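Side-chain contacts in TRAP solute Binding Protein (Uncultured marine bacterium, PDB 5I7I), which probably serves a TRAP transporter as its solute-binding protein, capturing aromatic acids such as 3-hydroxybenzoate: residues Glu103-Pro108 with Glu115-Ala120; Gln122-Thr127 with Lys333-Lys338; Thr171-Lys176 with Glu308-Asp313; Asp313-Ala318 with Met327-Ala332. All coordinates share one frame; numbering follows the deposited sequence. Where two conformers were deposited one is given.

Followed from the N terminus, the chain illustrates how late helices can be bound back onto an early part of a fold. Interaction 1 closes first, folding the loop that holds 103-108 onto the start of helix 114-126. Interaction 2 opens next on that helix and shuts a loop of 205 residues against helix 325-339. Inside this long loop nest interaction 3, joining helix 172-180 to helix 297-320, and interaction 4, joining helix 297-320 to helix 325-339. These two run in series and share Asp313; none of the four loops cross. Residues 103-108 also touch the other three contacts, which makes this loop their common neighbour.

Interaction 1 (Glu103-Pro108 with Glu115-Ala120); sequences EAFELP and EATSQA
Phe105 meets Thr117 and Ala120 edge-on, fastening the loop after strand 87-91 to helix 114-126 in this family 7 extracellular solute-binding protein. The contact is wholly buried and rests on one aromatic side chain. The bond from CA to CB heads toward the helix, and the ring is carried with CG anti to the carbonyl carbon (chi1 -84°), its CD2-CE2 side being the one presented. CD2 comes first, with Thr117 CG2 lying 3.9 Å away near the plane of the ring. One atom further out, CE2 of Phe105 reaches Ala120 CB at 3.8 Å, again at the rim and not over a face. At the tip, CZ of Phe105 stands 3.9 Å from the carbonyl carbon of Ala120, so the ring edge spans one turn of helix from Thr117 to Ala120. On the far side of the ring CE1 packs against Tyr124 and Ala332, and the Phe105 and Tyr124 rings meet edge-to-face. An alanine here would remove the whole ring, and Thr117 CG2 and Ala120 CB would probably be left facing a gap between loop and helix, with Tyr124 deprived of its aromatic partner. Thr117 divides its two branches between two tasks: the methyl CG2, anti to the backbone N, serves the ring, whereas OG1 is bonded back to the carbonyl of Ser113. Further round the same helix, the amide NE2 of Gln119 folds back on the carbonyl O of Glu115 at 3.0 Å, nearly straight at 167° but approaching from above the carbonyl plane.

Interaction 2 (Gln122-Thr127 with Lys333-Lys338); sequences QEYVDT and KDLISK
Leu335 is the first residue of 333-338 to reach helix 122-126, and its two methyls part between neighbouring residues there. CD1 sits 3.9 Å from the backbone N of Tyr124 and also touches that residue's CB. CD2 lies tightly against the carboxylate carbon CD of Glu123, 3.4 Å away, with the two side chains crossing at about a right angle. Ile336, next along, turns to Thr117 and Ala120 on an earlier part of the same partner helix. One turn past Leu335, Lys338, with CG anti to the backbone N (chi1 164°) and the chain extended beyond it, brings NZ to Glu123. Its bond from NZ to OE1 of Glu123 is 2.8 Å long and uses the syn lone pair, while the one from NZ to OE2 is weak at 3.2 Å. OE1 also bonds Tyr339 OH, so two groups of the C-terminal helix grip one oxygen. A leucine in place of Glu123 would probably leave the Lys338 ammonium without its countercharge and Tyr339 OH without this partner. Just past the end of the helix, Thr127 OG1 returns 2.7 Å to the carbonyl O of Glu123. The two helix segments run at 134°, 10.4 Å apart at closest approach. Behind helix 114-126, Gln122 and Val125 settle on strand 136-143, and Gln122 also touches helix 264-287.

Interaction 3 (Thr171-Lys176 with Glu308-Asp313); sequences TRVITK and EGLEKD
Thr171 OG1 lies at the head of the helix whose Val173 and Lys176 receive Leu310, and it is gripped by two groups. Thr171 is at the N-cap position, and a nearly straight bond (169°) from the backbone N of Ile174, 3.2 Å from OG1 of Thr171, caps the helix; OG1 is also hydrogen-bonded to the carboxylate of Glu106. The capping bond fixes the first turn; Leu310 meets the helix at Val173 and one turn on, at Lys176. Leu310 carries the contact almost alone. With CG anti to the backbone N (chi1 178°), its fork extends from helix 308-313 toward the other helix. CD2 of Leu310 does most of the touching: this methyl stands 3.7 Å from the carbonyl O of Val173. CD2 of Leu310 is also 4.1 Å from the carbonyl C of Lys176, packing more closely against backbone than against side chain. Its approach to CG1 of Val173 is looser, at 4.5 Å. The sister methyl, CD1, lies 4.2 Å from CB of Lys176, whose extended chain then leads its ammonium away. Only the root of that lysine is used, and the contact remains partly exposed. Within helix 308-313, NZ of Lys312 forms a salt bridge to OD1 of Asp313 at 3.1 Å, on the syn side but 31° out of the carboxylate plane. Pro108 packs on Leu310, while Val173 touches Glu106. Helix 172-180 follows strand 166-169 of the six-stranded sheet, so this contact sets helix 297-320 against the helix after a pocket-lining strand, with the side chain of Val173 about 12 Å from the bound 3-hydroxybenzoic acid.

Interaction 4 (Asp313-Ala318 with Met327-Ala332); sequences DWIKSA and MLVKTA
Val329 pushes one methyl, CG2, between Trp314 and Ile315, and the conformations of all three side chains make this possible. In Val329 the branch anti to the backbone N is CG1 (chi1 171°), which leaves CG2 as the methyl turned to the other helix. It comes to 3.7 Å from CZ3 of Trp314, meeting the six-membered ring obliquely. The same CG2 lies 3.8 Å from CG1 of Ile315 and also approaches that residue's CD1. Ile315 starts off along the flank of its helix, but its CG1 branch, anti to the carbonyl carbon (chi1 -73°), continues as an extended arm whose end swings in beside the valine. In Trp314 the bond from CA to CB heads toward the partner helix, and with CG anti to the backbone N the six-membered ring leads. These residues join the last two helices, 297-320 and 325-339, consecutive in the chain and linked by a short connection, the N-to-C directions of the two segments 123° apart and their axes 10.6 Å at closest approach. At the outer rim of the indole, CH2 of Trp314 meets CD1 of Leu328 near the ring plane, 4.3 Å away. Over one face, Ala318 CB rests 3.7 Å above the plane of the Trp314 ring, offset toward its rim, one turn further along the same helix. NE1 of Trp314 is bonded to the carboxylate of Glu103, which also forms a salt bridge with Arg321. In helix 327-332, Thr331 grips the carbonyl O of Met327 twice, OG1 at 2.8 Å and its own backbone N arriving from opposite faces of the carbonyl plane.

Interaction 1 (Glu103-Pro108 with Glu115-Ala120)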
loop_
_atom_site.group_PDB
_atom_site.type_symbol
_atom_site.label_atom_id
_atom_site.label_comp_id
_atom_site.label_asym_id
_atom_site.label_seq_id
_atom_site.Cartn_x
_atom_site.Cartn_y
_atom_site.Cartn_z
ATOM N N GLU A 103 -8.989 3.950 5.138
ATOM C CA GLU A 103 -9.810 3.108 4.275
ATOM C C GLU A 103 -10.397 3.890 3.108
ATOM O O GLU A 103 -10.688 3.311 2.054
ATOM C CB GLU A 103 -10.964 2.506 5.093
ATOM C CG GLU A 103 -10.517 1.566 6.202
ATOM C CD GLU A 103 -11.666 1.065 7.045
ATOM O OE1 GLU A 103 -12.824 1.225 6.607
ATOM O OE2 GLU A 103 -11.406 0.528 8.154
ATOM N N ALA A 104 -10.623 5.194 3.274
ATOM C CA ALA A 104 -11.238 5.952 2.187
ATOM C C ALA A 104 -10.376 5.907 0.943
ATOM O O ALA A 104 -10.896 5.917 -0.177
ATOM C CB ALA A 104 -11.486 7.401 2.599
ATOM N N PHE A 105 -9.068 5.851 1.120
ATOM C CA PHE A 105 -8.161 5.827 -0.014
ATOM C C PHE A 105 -8.105 4.475 -0.689
ATOM O O PHE A 105 -7.549 4.378 -1.793
ATOM C CB PHE A 105 -6.769 6.280 0.418
ATOM C CG PHE A 105 -6.609 7.763 0.437
ATOM C CD1 PHE A 105 -7.031 8.521 1.522
ATOM C CD2 PHE A 105 -6.074 8.422 -0.660
ATOM C CE1 PHE A 105 -6.889 9.906 1.520
ATOM C CE2 PHE A 105 -5.942 9.805 -0.661
ATOM C CZ PHE A 105 -6.336 10.538 0.422
ATOM N N GLU A 106 -8.699 3.456 -0.089
ATOM C CA GLU A 106 -8.754 2.120 -0.651
ATOM C C GLU A 106 -9.992 1.875 -1.499
ATOM O O GLU A 106 -10.140 0.782 -2.043
ATOM C CB GLU A 106 -8.740 1.087 0.471
ATOM C CG GLU A 106 -7.489 1.065 1.285
ATOM C CD GLU A 106 -7.480 -0.086 2.230
ATOM O OE1 GLU A 106 -8.023 0.047 3.350
ATOM O OE2 GLU A 106 -6.971 -1.154 1.820
ATOM N N LEU A 107 -10.899 2.840 -1.603
ATOM C CA LEU A 107 -12.163 2.607 -2.268
ATOM C C LEU A 107 -11.979 2.495 -3.778
ATOM O O LEU A 107 -10.970 2.941 -4.334
ATOM C CB LEU A 107 -13.159 3.700 -1.896
ATOM C CG LEU A 107 -13.552 3.703 -0.417
ATOM C CD1 LEU A 107 -14.434 4.897 -0.100
ATOM C CD2 LEU A 107 -14.287 2.411 -0.054
ATOM N N PRO A 108 -12.932 1.858 -4.458
ATOM C CA PRO A 108 -12.738 1.538 -5.873
ATOM C C PRO A 108 -12.488 2.793 -6.694
ATOM O O PRO A 108 -13.171 3.808 -6.556
ATOM C CB PRO A 108 -14.057 0.857 -6.253
ATOM C CG PRO A 108 -14.511 0.193 -4.947
ATOM C CD PRO A 108 -14.153 1.220 -3.918
ATOM N N GLU A 115 2.370 9.056 -7.052
ATOM C CA GLU A 115 2.898 10.363 -6.675
ATOM C C GLU A 115 1.785 11.280 -6.174
ATOM O O GLU A 115 1.925 11.926 -5.127
ATOM C CB GLU A 115 3.586 10.983 -7.885
ATOM C CG GLU A 115 4.026 12.426 -7.696
ATOM C CD GLU A 115 4.754 13.000 -8.912
ATOM O OE1 GLU A 115 4.866 12.323 -9.956
ATOM O OE2 GLU A 115 5.242 14.154 -8.806
ATOM N N ALA A 116 0.678 11.359 -6.924
ATOM C CA ALA A 116 -0.411 12.244 -6.520
ATOM C C ALA A 116 -1.130 11.690 -5.305
ATOM O O ALA A 116 -1.454 12.433 -4.365
ATOM C CB ALA A 116 -1.398 12.414 -7.679
ATOM N N THR A 117 -1.398 10.387 -5.311
ATOM C CA THR A 117 -2.219 9.797 -4.267
ATOM C C THR A 117 -1.460 9.743 -2.949
ATOM O O THR A 117 -2.064 9.858 -1.881
ATOM C CB THR A 117 -2.721 8.419 -4.721
ATOM O OG1 THR A 117 -3.297 8.516 -6.037
ATOM C CG2 THR A 117 -3.814 7.926 -3.794
ATOM N N SER A 118 -0.140 9.577 -3.005
ATOM C CA SER A 118 0.663 9.551 -1.787
ATOM C C SER A 118 0.712 10.918 -1.113
ATOM O O SER A 118 0.640 10.999 0.118
ATOM C CB SER A 118 2.078 9.087 -2.105
ATOM O OG SER A 118 2.098 7.731 -2.469
ATOM N N GLN A 119 0.903 12.002 -1.880
ATOM C CA GLN A 119 0.837 13.335 -1.294
ATOM C C GLN A 119 -0.535 13.602 -0.686
ATOM O O GLN A 119 -0.644 14.200 0.392
ATOM C CB GLN A 119 1.156 14.372 -2.360
ATOM C CG GLN A 119 2.599 14.346 -2.758
ATOM C CD GLN A 119 2.899 15.277 -3.892
ATOM O OE1 GLN A 119 3.307 16.422 -3.687
ATOM N NE2 GLN A 119 2.640 14.813 -5.108
ATOM N N ALA A 120 -1.588 13.179 -1.384
ATOM C CA ALA A 120 -2.935 13.306 -0.848
ATOM C C ALA A 120 -3.047 12.591 0.496
ATOM O O ALA A 120 -3.563 13.154 1.460
ATOM C CB ALA A 120 -3.938 12.753 -1.860
#

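Interaction 2 (Gln122-Thr127 with Lys333-Lys338)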
loop_
_atom_site.group_PDB
_atom_site.type_symbol
_atom_site.label_atom_id
_atom_site.label_comp_id
_atom_site.label_asym_id
_atom_site.label_seq_id
_atom_site.Cartn_x
_atom_site.Cartn_y
_atom_site.Cartn_z
ATOM N N GLN A 122 -0.658 11.837 2.647
ATOM C CA GLN A 122 0.102 12.507 3.698
ATOM C C GLN A 122 -0.615 13.760 4.204
ATOM O O GLN A 122 -0.693 13.996 5.415
ATOM C CB GLN A 122 1.505 12.829 3.201
ATOM C CG GLN A 122 2.365 13.492 4.273
ATOM C CD GLN A 122 2.676 12.559 5.413
ATOM O OE1 GLN A 122 3.022 11.401 5.191
ATOM N NE2 GLN A 122 2.572 13.053 6.647
ATOM N N GLU A 123 -1.130 14.592 3.298
ATOM C CA GLU A 123 -1.838 15.785 3.760
ATOM C C GLU A 123 -3.083 15.403 4.546
ATOM O O GLU A 123 -3.439 16.052 5.539
ATOM C CB GLU A 123 -2.198 16.708 2.587
ATOM C CG GLU A 123 -3.007 17.923 3.057
ATOM C CD GLU A 123 -3.227 18.998 2.027
ATOM O OE1 GLU A 123 -2.612 18.959 0.956
ATOM O OE2 GLU A 123 -4.021 19.923 2.317
ATOM N N TYR A 124 -3.756 14.347 4.112
ATOM C CA TYR A 124 -4.925 13.832 4.819
ATOM C C TYR A 124 -4.575 13.457 6.254
ATOM O O TYR A 124 -5.251 13.872 7.200
ATOM C CB TYR A 124 -5.398 12.621 4.030
ATOM C CG TYR A 124 -6.659 11.887 4.421
ATOM C CD1 TYR A 124 -7.906 12.413 4.150
ATOM C CD2 TYR A 124 -6.594 10.587 4.910
ATOM C CE1 TYR A 124 -9.068 11.688 4.418
ATOM C CE2 TYR A 124 -7.741 9.861 5.192
ATOM C CZ TYR A 124 -8.972 10.415 4.930
ATOM O OH TYR A 124 -10.117 9.685 5.178
ATOM N N VAL A 125 -3.500 12.689 6.422
ATOM C CA VAL A 125 -3.005 12.302 7.745
ATOM C C VAL A 125 -2.520 13.504 8.549
ATOM O O VAL A 125 -2.662 13.531 9.783
ATOM C CB VAL A 125 -1.899 11.237 7.573
ATOM C CG1 VAL A 125 -1.070 11.064 8.860
ATOM C CG2 VAL A 125 -2.513 9.917 7.112
ATOM N N ASP A 126 -1.938 14.511 7.889
ATOM C CA ASP A 126 -1.469 15.693 8.599
ATOM C C ASP A 126 -2.630 16.505 9.157
ATOM O O ASP A 126 -2.430 17.313 10.078
ATOM C CB ASP A 126 -0.685 16.602 7.651
ATOM C CG ASP A 126 0.707 16.089 7.312
ATOM O OD1 ASP A 126 1.282 15.228 8.006
ATOM O OD2 ASP A 126 1.257 16.597 6.319
ATOM N N THR A 127 -3.828 16.317 8.599
ATOM C CA THR A 127 -4.976 17.161 8.880
ATOM C C THR A 127 -6.122 16.286 9.385
ATOM O O THR A 127 -6.099 15.861 10.546
ATOM C CB THR A 127 -5.380 18.001 7.659
ATOM O OG1 THR A 127 -5.741 17.174 6.524
ATOM C CG2 THR A 127 -4.263 18.952 7.291
ATOM N N LYS A 333 -10.796 12.614 -2.466
ATOM C CA LYS A 333 -10.868 12.862 -3.905
ATOM C C LYS A 333 -10.269 14.215 -4.257
ATOM O O LYS A 333 -9.543 14.345 -5.256
ATOM C CB LYS A 333 -12.323 12.805 -4.371
ATOM C CG LYS A 333 -12.907 11.411 -4.393
ATOM C CD LYS A 333 -14.436 11.430 -4.364
ATOM C CE LYS A 333 -15.040 12.004 -5.635
ATOM N NZ LYS A 333 -14.923 11.062 -6.770
ATOM N N ASP A 334 -10.600 15.249 -3.484
ATOM C CA ASP A 334 -10.080 16.578 -3.784
ATOM C C ASP A 334 -8.564 16.626 -3.624
ATOM O O ASP A 334 -7.884 17.297 -4.397
ATOM C CB ASP A 334 -10.751 17.610 -2.876
ATOM C CG ASP A 334 -12.212 17.836 -3.212
ATOM O OD1 ASP A 334 -12.637 17.415 -4.315
ATOM O OD2 ASP A 334 -12.948 18.422 -2.382
ATOM N N LEU A 335 -8.014 15.954 -2.611
ATOM C CA LEU A 335 -6.559 15.986 -2.414
ATOM C C LEU A 335 -5.844 15.239 -3.524
ATOM O O LEU A 335 -4.781 15.671 -3.985
ATOM C CB LEU A 335 -6.176 15.414 -1.044
ATOM C CG LEU A 335 -6.542 16.287 0.150
ATOM C CD1 LEU A 335 -6.336 15.488 1.440
ATOM C CD2 LEU A 335 -5.766 17.588 0.181
ATOM N N ILE A 336 -6.413 14.122 -3.982
ATOM C CA ILE A 336 -5.819 13.396 -5.097
ATOM C C ILE A 336 -5.755 14.289 -6.330
ATOM O O ILE A 336 -4.726 14.371 -7.006
ATOM C CB ILE A 336 -6.584 12.088 -5.355
ATOM C CG1 ILE A 336 -6.373 11.133 -4.179
ATOM C CG2 ILE A 336 -6.164 11.431 -6.665
ATOM C CD1 ILE A 336 -7.301 9.956 -4.150
ATOM N N SER A 337 -6.846 14.990 -6.633
ATOM C CA SER A 337 -6.813 15.832 -7.826
ATOM C C SER A 337 -5.906 17.044 -7.629
ATOM O O SER A 337 -5.237 17.470 -8.576
ATOM C CB SER A 337 -8.219 16.218 -8.287
ATOM O OG SER A 337 -8.880 17.094 -7.393
ATOM N N LYS A 338 -5.813 17.560 -6.405
ATOM C CA LYS A 338 -4.927 18.688 -6.132
ATOM C C LYS A 338 -3.494 18.346 -6.500
ATOM O O LYS A 338 -2.783 19.165 -7.087
ATOM C CB LYS A 338 -5.024 19.027 -4.646
ATOM C CG LYS A 338 -3.918 19.905 -4.086
ATOM C CD LYS A 338 -4.015 19.942 -2.545
ATOM C CE LYS A 338 -2.988 20.814 -1.942
ATOM N NZ LYS A 338 -3.397 21.162 -0.578
#

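Interaction 3 (Thr171-Lys176 with Glu308-Asp313)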
loop_
_atom_site.group_PDB
_atom_site.type_symbol
_atom_site.label_atom_id
_atom_site.label_comp_id
_atom_site.label_asym_id
_atom_site.label_seq_id
_atom_site.Cartn_x
_atom_site.Cartn_y
_atom_site.Cartn_z
ATOM N N THR A 171 -6.403 -6.331 2.058
ATOM C CA THR A 171 -7.109 -5.755 3.190
ATOM C C THR A 171 -8.597 -6.011 3.024
ATOM O O THR A 171 -9.067 -6.426 1.966
ATOM C CB THR A 171 -6.943 -4.235 3.259
ATOM O OG1 THR A 171 -7.761 -3.653 2.239
ATOM C CG2 THR A 171 -5.499 -3.822 3.068
ATOM N N ARG A 172 -9.334 -5.724 4.093
ATOM C CA ARG A 172 -10.765 -5.947 4.091
ATOM C C ARG A 172 -11.467 -5.090 3.051
ATOM O O ARG A 172 -12.411 -5.550 2.405
ATOM C CB ARG A 172 -11.305 -5.653 5.484
ATOM C CG ARG A 172 -12.761 -6.006 5.655
ATOM C CD ARG A 172 -13.133 -5.952 7.132
ATOM N NE ARG A 172 -12.479 -7.000 7.921
ATOM C CZ ARG A 172 -12.580 -7.109 9.245
ATOM N NH1 ARG A 172 -13.295 -6.230 9.934
ATOM N NH2 ARG A 172 -11.968 -8.099 9.883
ATOM N N VAL A 173 -11.057 -3.835 2.902
ATOM C CA VAL A 173 -11.677 -2.990 1.889
ATOM C C VAL A 173 -11.462 -3.571 0.496
ATOM O O VAL A 173 -12.396 -3.633 -0.317
ATOM C CB VAL A 173 -11.189 -1.532 2.001
ATOM C CG1 VAL A 173 -11.891 -0.652 0.994
ATOM C CG2 VAL A 173 -11.419 -1.001 3.407
ATOM N N ILE A 174 -10.237 -4.014 0.196
ATOM C CA ILE A 174 -9.972 -4.502 -1.149
ATOM C C ILE A 174 -10.629 -5.848 -1.390
ATOM O O ILE A 174 -11.080 -6.127 -2.504
ATOM C CB ILE A 174 -8.466 -4.530 -1.448
ATOM C CG1 ILE A 174 -7.834 -3.152 -1.212
ATOM C CG2 ILE A 174 -8.238 -4.953 -2.882
ATOM C CD1 ILE A 174 -8.555 -2.005 -1.891
ATOM N N THR A 175 -10.727 -6.704 -0.382
ATOM C CA THR A 175 -11.457 -7.947 -0.604
ATOM C C THR A 175 -12.937 -7.679 -0.830
ATOM O O THR A 175 -13.575 -8.352 -1.645
ATOM C CB THR A 175 -11.237 -8.942 0.545
ATOM O OG1 THR A 175 -11.517 -8.345 1.813
ATOM C CG2 THR A 175 -9.799 -9.448 0.532
ATOM N N LYS A 176 -13.511 -6.712 -0.114
ATOM C CA LYS A 176 -14.897 -6.348 -0.395
ATOM C C LYS A 176 -15.064 -5.850 -1.824
ATOM O O LYS A 176 -16.080 -6.138 -2.473
ATOM C CB LYS A 176 -15.393 -5.327 0.623
ATOM C CG LYS A 176 -15.629 -5.936 1.971
ATOM C CD LYS A 176 -16.144 -4.908 2.951
ATOM C CE LYS A 176 -16.493 -5.556 4.262
ATOM N NZ LYS A 176 -16.811 -4.531 5.283
ATOM N N GLU A 308 -19.295 1.955 -7.026
ATOM C CA GLU A 308 -20.111 2.950 -6.345
ATOM C C GLU A 308 -20.879 2.329 -5.197
ATOM O O GLU A 308 -21.135 3.002 -4.193
ATOM C CB GLU A 308 -21.062 3.611 -7.337
ATOM C CG GLU A 308 -20.348 4.384 -8.425
ATOM C CD GLU A 308 -21.300 5.191 -9.266
ATOM O OE1 GLU A 308 -21.700 4.703 -10.344
ATOM O OE2 GLU A 308 -21.653 6.308 -8.834
ATOM N N GLY A 309 -21.232 1.045 -5.305
ATOM C CA GLY A 309 -21.933 0.404 -4.211
ATOM C C GLY A 309 -21.058 0.304 -2.983
ATOM O O GLY A 309 -21.509 0.565 -1.866
ATOM N N LEU A 310 -19.779 -0.063 -3.173
ATOM C CA LEU A 310 -18.870 -0.142 -2.044
ATOM C C LEU A 310 -18.586 1.233 -1.466
ATOM O O LEU A 310 -18.455 1.371 -0.246
ATOM C CB LEU A 310 -17.560 -0.825 -2.438
ATOM C CG LEU A 310 -16.492 -0.925 -1.316
ATOM C CD1 LEU A 310 -17.038 -1.491 -0.003
ATOM C CD2 LEU A 310 -15.258 -1.745 -1.763
ATOM N N GLU A 311 -18.484 2.260 -2.315
ATOM C CA GLU A 311 -18.265 3.611 -1.806
ATOM C C GLU A 311 -19.419 4.025 -0.897
ATOM O O GLU A 311 -19.205 4.535 0.208
ATOM C CB GLU A 311 -18.118 4.588 -2.972
ATOM C CG GLU A 311 -18.016 6.044 -2.590
ATOM C CD GLU A 311 -18.038 6.961 -3.780
ATOM O OE1 GLU A 311 -18.955 6.845 -4.641
ATOM O OE2 GLU A 311 -17.155 7.814 -3.868
ATOM N N LYS A 312 -20.653 3.801 -1.362
ATOM C CA LYS A 312 -21.849 4.128 -0.593
ATOM C C LYS A 312 -21.854 3.393 0.742
ATOM O O LYS A 312 -22.144 3.983 1.796
ATOM C CB LYS A 312 -23.074 3.750 -1.442
ATOM C CG LYS A 312 -24.385 3.764 -0.712
ATOM C CD LYS A 312 -25.525 3.210 -1.580
ATOM C CE LYS A 312 -25.402 1.689 -1.831
ATOM N NZ LYS A 312 -26.138 0.857 -0.828
ATOM N N ASP A 313 -21.579 2.084 0.715
ATOM C CA ASP A 313 -21.601 1.313 1.946
ATOM C C ASP A 313 -20.457 1.707 2.862
ATOM O O ASP A 313 -20.607 1.665 4.091
ATOM C CB ASP A 313 -21.559 -0.182 1.631
ATOM C CG ASP A 313 -22.832 -0.675 0.961
ATOM O OD1 ASP A 313 -23.891 -0.005 1.090
ATOM O OD2 ASP A 313 -22.769 -1.758 0.353
#

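Interaction 4 (Asp313-Ala318 with Met327-Ala332)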
loop_
_atom_site.group_PDB
_atom_site.type_symbol
_atom_site.label_atom_id
_atom_site.label_comp_id
_atom_site.label_asym_id
_atom_site.label_seq_id
_atom_site.Cartn_x
_atom_site.Cartn_y
_atom_site.Cartn_z
ATOM N N ASP A 313 -21.579 2.084 0.715
ATOM C CA ASP A 313 -21.601 1.313 1.946
ATOM C C ASP A 313 -20.457 1.707 2.862
ATOM O O ASP A 313 -20.607 1.665 4.091
ATOM C CB ASP A 313 -21.559 -0.182 1.631
ATOM C CG ASP A 313 -22.832 -0.675 0.961
ATOM O OD1 ASP A 313 -23.891 -0.005 1.090
ATOM O OD2 ASP A 313 -22.769 -1.758 0.353
ATOM N N TRP A 314 -19.301 2.066 2.296
ATOM C CA TRP A 314 -18.201 2.534 3.132
ATOM C C TRP A 314 -18.576 3.806 3.874
ATOM O O TRP A 314 -18.321 3.934 5.079
ATOM C CB TRP A 314 -16.895 2.730 2.333
ATOM C CG TRP A 314 -15.813 3.044 3.295
ATOM C CD1 TRP A 314 -15.076 2.136 3.991
ATOM C CD2 TRP A 314 -15.408 4.346 3.775
ATOM N NE1 TRP A 314 -14.237 2.771 4.864
ATOM C CE2 TRP A 314 -14.408 4.126 4.746
ATOM C CE3 TRP A 314 -15.793 5.662 3.489
ATOM C CZ2 TRP A 314 -13.779 5.171 5.422
ATOM C CZ3 TRP A 314 -15.158 6.699 4.149
ATOM C CH2 TRP A 314 -14.164 6.447 5.108
ATOM N N ILE A 315 -19.195 4.758 3.181
ATOM C CA ILE A 315 -19.596 6.004 3.822
ATOM C C ILE A 315 -20.507 5.716 5.006
ATOM O O ILE A 315 -20.309 6.242 6.106
ATOM C CB ILE A 315 -20.218 6.956 2.783
ATOM C CG1 ILE A 315 -19.126 7.523 1.878
ATOM C CG2 ILE A 315 -20.996 8.083 3.446
ATOM C CD1 ILE A 315 -19.642 8.281 0.662
ATOM N N LYS A 316 -21.483 4.832 4.820
ATOM C CA LYS A 316 -22.353 4.464 5.936
ATOM C C LYS A 316 -21.555 3.825 7.075
ATOM O O LYS A 316 -21.793 4.126 8.246
ATOM C CB LYS A 316 -23.431 3.519 5.433
ATOM C CG LYS A 316 -24.185 2.772 6.536
ATOM C CD LYS A 316 -25.647 2.986 6.469
ATOM C CE LYS A 316 -26.345 2.348 7.679
ATOM N NZ LYS A 316 -27.517 3.165 8.084
ATOM N N SER A 317 -20.611 2.933 6.748
ATOM C CA SER A 317 -19.798 2.260 7.769
ATOM C C SER A 317 -18.897 3.236 8.515
ATOM O O SER A 317 -18.626 3.046 9.714
ATOM C CB SER A 317 -18.927 1.166 7.138
ATOM O OG SER A 317 -17.716 1.673 6.585
ATOM N N ALA A 318 -18.440 4.286 7.831
ATOM C CA ALA A 318 -17.659 5.322 8.497
ATOM C C ALA A 318 -18.538 6.132 9.433
ATOM O O ALA A 318 -18.158 6.397 10.579
ATOM C CB ALA A 318 -17.019 6.208 7.439
ATOM N N MET A 327 -17.672 13.453 4.030
ATOM C CA MET A 327 -16.660 14.494 4.037
ATOM C C MET A 327 -15.289 13.893 3.773
ATOM O O MET A 327 -14.490 14.468 3.031
ATOM C CB MET A 327 -16.714 15.239 5.367
ATOM C CG MET A 327 -15.718 16.396 5.517
ATOM S SD MET A 327 -14.103 15.830 6.064
ATOM C CE MET A 327 -13.218 17.403 6.109
ATOM N N LEU A 328 -15.011 12.718 4.343
ATOM C CA LEU A 328 -13.697 12.109 4.145
ATOM C C LEU A 328 -13.488 11.696 2.696
ATOM O O LEU A 328 -12.394 11.890 2.147
ATOM C CB LEU A 328 -13.503 10.915 5.085
ATOM C CG LEU A 328 -13.482 11.292 6.563
ATOM C CD1 LEU A 328 -13.417 10.025 7.414
ATOM C CD2 LEU A 328 -12.353 12.231 6.864
ATOM N N VAL A 329 -14.510 11.108 2.063
ATOM C CA VAL A 329 -14.380 10.700 0.665
ATOM C C VAL A 329 -14.157 11.914 -0.221
ATOM O O VAL A 329 -13.285 11.905 -1.097
ATOM C CB VAL A 329 -15.608 9.884 0.238
ATOM C CG1 VAL A 329 -15.609 9.640 -1.274
ATOM C CG2 VAL A 329 -15.621 8.559 0.974
ATOM N N LYS A 330 -14.921 12.982 0.005
ATOM C CA LYS A 330 -14.724 14.215 -0.758
ATOM C C LYS A 330 -13.318 14.756 -0.560
ATOM O O LYS A 330 -12.655 15.158 -1.522
ATOM C CB LYS A 330 -15.748 15.276 -0.350
ATOM C CG LYS A 330 -15.422 16.660 -0.923
ATOM C CD LYS A 330 -16.492 17.701 -0.667
ATOM C CE LYS A 330 -15.939 19.114 -0.932
ATOM N NZ LYS A 330 -15.547 19.320 -2.350
ATOM N N THR A 331 -12.854 14.798 0.690
ATOM C CA THR A 331 -11.517 15.313 0.977
ATOM C C THR A 331 -10.460 14.487 0.254
ATOM O O THR A 331 -9.553 15.029 -0.391
ATOM C CB THR A 331 -11.274 15.270 2.487
ATOM O OG1 THR A 331 -12.247 16.076 3.155
ATOM C CG2 THR A 331 -9.890 15.785 2.843
ATOM N N ALA A 332 -10.572 13.167 0.348
ATOM C CA ALA A 332 -9.620 12.302 -0.336
ATOM C C ALA A 332 -9.617 12.569 -1.840
ATOM O O ALA A 332 -8.555 12.721 -2.444
ATOM C CB ALA A 332 -9.924 10.838 -0.045
#